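Local structure of appr-1-p processing domain protein (5M3E) at residues V28-T33 with P124-G129. The protein belongs to the macro domain family, an alpha/beta fold with a mixed central sheet, and is modelled here with adenosine-5-diphosphoribose. Numbering follows the deposited sequence.
Sequences VNTVNT and PPLGAG. With APR (adenosine-5-diphosphoribose), chain B.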
ATOM      1  N   VAL A  28      -0.023   0.864  -4.004  1.00 38.41           N
ATOM      2  CA  VAL A  28       0.054   0.344  -2.646  1.00 36.09           C
ATOM      3  C   VAL A  28      -0.621  -0.990  -2.571  1.00 34.13           C
ATOM      4  O   VAL A  28      -1.797  -1.128  -2.902  1.00 34.73           O
ATOM      5  CB  VAL A  28      -0.563   1.288  -1.599  1.00 35.36           C
ATOM      6  CG1 VAL A  28      -0.552   0.649  -0.205  1.00 34.46           C
ATOM      7  CG2 VAL A  28       0.191   2.613  -1.573  1.00 35.16           C
ATOM      8  N   ASN A  29       0.155  -1.962  -2.117  1.00 34.11           N
ATOM      9  CA  ASN A  29      -0.323  -3.306  -1.809  1.00 33.65           C
ATOM     10  C   ASN A  29      -0.479  -3.491  -0.292  1.00 33.90           C
ATOM     11  O   ASN A  29       0.313  -2.988   0.479  1.00 34.89           O
ATOM     12  CB  ASN A  29       0.643  -4.354  -2.405  1.00 32.25           C
ATOM     13  CG  ASN A  29       0.124  -5.790  -2.247  1.00 31.31           C
ATOM     14  OD1 ASN A  29      -1.044  -6.012  -1.995  1.00 30.60           O
ATOM     15  ND2 ASN A  29       1.012  -6.756  -2.356  1.00 30.95           N
ATOM     16  N   THR A  30      -1.508  -4.231   0.119  1.00 34.82           N
ATOM     17  CA  THR A  30      -1.741  -4.578   1.531  1.00 34.36           C
ATOM     18  C   THR A  30      -1.167  -5.966   1.802  1.00 34.28           C
ATOM     19  O   THR A  30      -1.673  -6.972   1.271  1.00 32.22           O
ATOM     20  CB  THR A  30      -3.243  -4.639   1.851  1.00 34.54           C
ATOM     21  OG1 THR A  30      -3.874  -5.681   1.081  1.00 37.28           O
ATOM     22  CG2 THR A  30      -3.897  -3.357   1.508  1.00 35.41           C
ATOM     23  N   VAL A  31      -0.153  -6.032   2.662  1.00 33.86           N
ATOM     24  CA  VAL A  31       0.493  -7.295   2.958  1.00 34.03           C
ATOM     25  C   VAL A  31       0.527  -7.621   4.438  1.00 33.87           C
ATOM     26  O   VAL A  31       0.332  -6.753   5.283  1.00 33.67           O
ATOM     27  CB  VAL A  31       1.941  -7.363   2.376  1.00 34.48           C
ATOM     28  CG1 VAL A  31       1.912  -7.178   0.876  1.00 34.67           C
ATOM     29  CG2 VAL A  31       2.890  -6.351   3.021  1.00 35.20           C
ATOM     30  N   ASN A  32       0.806  -8.891   4.711  1.00 33.16           N
ATOM     31  CA  ASN A  32       1.175  -9.355   6.037  1.00 34.62           C
ATOM     32  C   ASN A  32       2.696  -9.567   6.127  1.00 35.65           C
ATOM     33  O   ASN A  32       3.419  -9.413   5.144  1.00 35.26           O
ATOM     34  CB  ASN A  32       0.398 -10.623   6.413  1.00 34.93           C
ATOM     35  CG  ASN A  32       0.708 -11.789   5.501  1.00 34.13           C
ATOM     36  OD1 ASN A  32       1.822 -12.311   5.519  1.00 32.75           O
ATOM     37  ND2 ASN A  32      -0.279 -12.176   4.655  1.00 32.88           N
ATOM     38  N   THR A  33       3.176  -9.881   7.320  1.00 37.26           N
ATOM     39  CA  THR A  33       4.630 -10.021   7.564  1.00 40.45           C
ATOM     40  C   THR A  33       5.124 -11.473   7.514  1.00 41.91           C
ATOM     41  O   THR A  33       6.309 -11.712   7.710  1.00 44.33           O
ATOM     42  CB  THR A  33       5.061  -9.397   8.910  1.00 40.09           C
ATOM     43  OG1 THR A  33       4.259  -9.956   9.950  1.00 40.11           O
ATOM     44  CG2 THR A  33       4.908  -7.851   8.897  1.00 39.20           C
ATOM     45  N   PRO A 124      -5.695   1.141  -1.790  1.00 34.69           N
ATOM     46  CA  PRO A 124      -6.961   0.561  -1.407  1.00 35.80           C
ATOM     47  C   PRO A 124      -7.332   0.972   0.038  1.00 36.14           C
ATOM     48  O   PRO A 124      -6.568   1.744   0.647  1.00 34.47           O
ATOM     49  CB  PRO A 124      -6.673  -0.926  -1.482  1.00 34.64           C
ATOM     50  CG  PRO A 124      -5.258  -1.021  -0.995  1.00 34.51           C
ATOM     51  CD  PRO A 124      -4.577   0.246  -1.427  1.00 34.24           C
ATOM     52  N   PRO A 125      -8.488   0.456   0.574  1.00 36.77           N
ATOM     53  CA  PRO A 125      -8.859   0.622   1.978  1.00 36.53           C
ATOM     54  C   PRO A 125      -8.024  -0.270   2.893  1.00 35.04           C
ATOM     55  O   PRO A 125      -8.366  -1.443   3.143  1.00 33.07           O
ATOM     56  CB  PRO A 125     -10.371   0.249   2.005  1.00 38.58           C
ATOM     57  CG  PRO A 125     -10.825   0.402   0.591  1.00 39.25           C
ATOM     58  CD  PRO A 125      -9.628  -0.113  -0.177  1.00 38.51           C
ATOM     59  N   LEU A 126      -6.960   0.351   3.409  1.00 33.27           N
ATOM     60  CA  LEU A 126      -5.930  -0.294   4.215  1.00 31.59           C
ATOM     61  C   LEU A 126      -6.534  -0.853   5.508  1.00 31.74           C
ATOM     62  O   LEU A 126      -7.125  -0.122   6.285  1.00 31.88           O
ATOM     63  CB  LEU A 126      -4.808   0.699   4.544  1.00 31.23           C
ATOM     64  CG  LEU A 126      -4.285   1.657   3.447  1.00 32.29           C
ATOM     65  CD1 LEU A 126      -3.290   2.684   4.010  1.00 32.88           C
ATOM     66  CD2 LEU A 126      -3.665   0.904   2.287  1.00 32.32           C
ATOM     67  N   GLY A 127      -6.431  -2.165   5.700  1.00 31.92           N
ATOM     68  CA  GLY A 127      -6.921  -2.831   6.903  1.00 32.61           C
ATOM     69  C   GLY A 127      -8.410  -3.112   6.987  1.00 34.26           C
ATOM     70  O   GLY A 127      -8.854  -3.777   7.940  1.00 36.24           O
ATOM     71  N   ALA A 128      -9.188  -2.652   6.006  1.00 34.84           N
ATOM     72  CA  ALA A 128     -10.656  -2.644   6.119  1.00 36.77           C
ATOM     73  C   ALA A 128     -11.393  -3.827   5.461  1.00 37.68           C
ATOM     74  O   ALA A 128     -12.621  -3.876   5.484  1.00 40.22           O
ATOM     75  CB  ALA A 128     -11.215  -1.299   5.638  1.00 37.44           C
ATOM     76  N   GLY A 129     -10.652  -4.788   4.909  1.00 37.04           N
ATOM     77  CA  GLY A 129     -11.222  -6.012   4.391  1.00 37.52           C
ATOM     78  C   GLY A 129     -10.929  -7.129   5.355  1.00 38.06           C
ATOM     79  O   GLY A 129     -11.545  -7.231   6.422  1.00 41.17           O
TER
HETATM   80  N1  APR B 201      -9.157  -2.426  -6.313  1.00 44.62           N
HETATM   81  C2  APR B 201      -9.575  -1.647  -5.289  1.00 44.98           C
HETATM   82  N3  APR B 201     -10.002  -2.147  -4.112  1.00 44.67           N
HETATM   83  C4  APR B 201     -10.036  -3.486  -3.904  1.00 43.84           C
HETATM   84  C5  APR B 201      -9.595  -4.412  -4.968  1.00 44.38           C
HETATM   85  C6  APR B 201      -9.138  -3.775  -6.225  1.00 44.69           C
HETATM   86  N6  APR B 201      -8.714  -4.513  -7.270  1.00 47.09           N
HETATM   87  N7  APR B 201      -9.731  -5.669  -4.484  1.00 42.52           N
HETATM   88  C8  APR B 201     -10.212  -5.554  -3.214  1.00 44.57           C
HETATM   89  N9  APR B 201     -10.400  -4.244  -2.884  1.00 43.76           N
HETATM   90  C1' APR B 201     -10.874  -3.659  -1.612  1.00 43.29           C
HETATM   91  C2' APR B 201     -11.916  -4.476  -0.871  1.00 42.14           C
HETATM   92  O2' APR B 201     -12.942  -3.589  -0.428  1.00 47.31           O
HETATM   93  C3' APR B 201     -11.206  -5.031   0.333  1.00 42.41           C
HETATM   94  O3' APR B 201     -12.090  -5.172   1.464  1.00 42.46           O
HETATM   95  O4' APR B 201      -9.727  -3.559  -0.758  1.00 41.30           O
HETATM   96  C4' APR B 201     -10.090  -4.000   0.546  1.00 40.76           C
HETATM   97  C5' APR B 201      -8.849  -4.482   1.287  1.00 38.18           C
HETATM   98  O5' APR B 201      -8.399  -5.749   0.783  1.00 37.46           O
HETATM   99  PA  APR B 201      -7.705  -6.802   1.784  1.00 34.55           P
HETATM  100  O1A APR B 201      -6.857  -7.684   0.911  1.00 36.29           O
HETATM  101  O2A APR B 201      -8.755  -7.392   2.681  1.00 32.96           O
HETATM  102  O3A APR B 201      -6.676  -5.863   2.638  1.00 33.60           O
HETATM  103  PB  APR B 201      -6.525  -5.804   4.251  1.00 33.73           P
HETATM  104  O1B APR B 201      -7.880  -5.653   4.887  1.00 31.87           O
HETATM  105  O2B APR B 201      -5.434  -4.793   4.609  1.00 34.99           O
HETATM  106  O5D APR B 201      -5.959  -7.247   4.686  1.00 35.21           O
HETATM  107  C5D APR B 201      -4.581  -7.642   4.627  1.00 33.61           C
HETATM  108  O4D APR B 201      -5.270  -9.573   3.325  1.00 34.31           O
HETATM  109  O1D APR B 201      -4.620  -8.779   1.241  1.00 34.43           O
HETATM  110  C1D APR B 201      -4.395  -9.798   2.222  1.00 33.99           C
HETATM  111  O2D APR B 201      -2.176 -10.805   2.247  1.00 33.16           O
HETATM  112  C2D APR B 201      -2.962  -9.716   2.742  1.00 34.27           C
HETATM  113  O3D APR B 201      -2.868 -10.940   4.860  1.00 34.09           O
HETATM  114  C3D APR B 201      -3.080  -9.659   4.253  1.00 33.75           C
HETATM  115  C4D APR B 201      -4.505  -9.166   4.471  1.00 34.28           C
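Thr30 OG1 faces two oxygens of adenosine-5-diphosphoribose (APR), 3.2 Å from hydroxyl O1D of the terminal ribose, a weak hydrogen bond, and 3.2 Å from O3A, which bridges the two phosphates. With chi1 at 63° the hydroxyl is tucked over the backbone, flanked by N and C, and turned to the ligand. The same rotation packs CG2 against Pro124 CG at 3.7 Å, the two side chains passing in opposite directions. Two residues on, Asn32 ND2 donates an almost straight bond (N-H...O 175°) to APR O3D at 2.9 Å; the carbonyl of Val36 accepts a second bond from this amide nitrogen, and OD1 takes one from Val34 N, together fixing the amide's rotation. The facing loop works through its backbone. Gly127 N reaches O2B of the second phosphate at 3.0 Å and Gly129 N reaches O1B at 2.9 Å, both bonds bent to near 140°. Gly127, with its positive phi, is the third residue of a type II beta turn, Pro125 to Ala128, closed by a bond from Ala128 N to Pro125 O. The two segments share no hydrogen bond. Beneath the diphosphate the backbone O of Val28 rests 3.4 Å from Pro124 CD, and beside it Val28 CG1 makes apolar contact with Leu126 CD2 at 4.0 Å, their side chains crossing at about a right angle. Strand end and glycine-containing loop, facing each other across the diphosphate, form part of the macro domain's ligand cleft. Strand 26-31 runs parallel between strands 120-123 and 83-88, and Val28 makes a backbone hydrogen bond with Ala122, just before the loop leaves the sheet. Phe87 of strand 83-88 meets both Val28 and Leu126, while helix 40-48 packs on Thr30 through Val41 and helix 135-146 on Leu126 through Ile142.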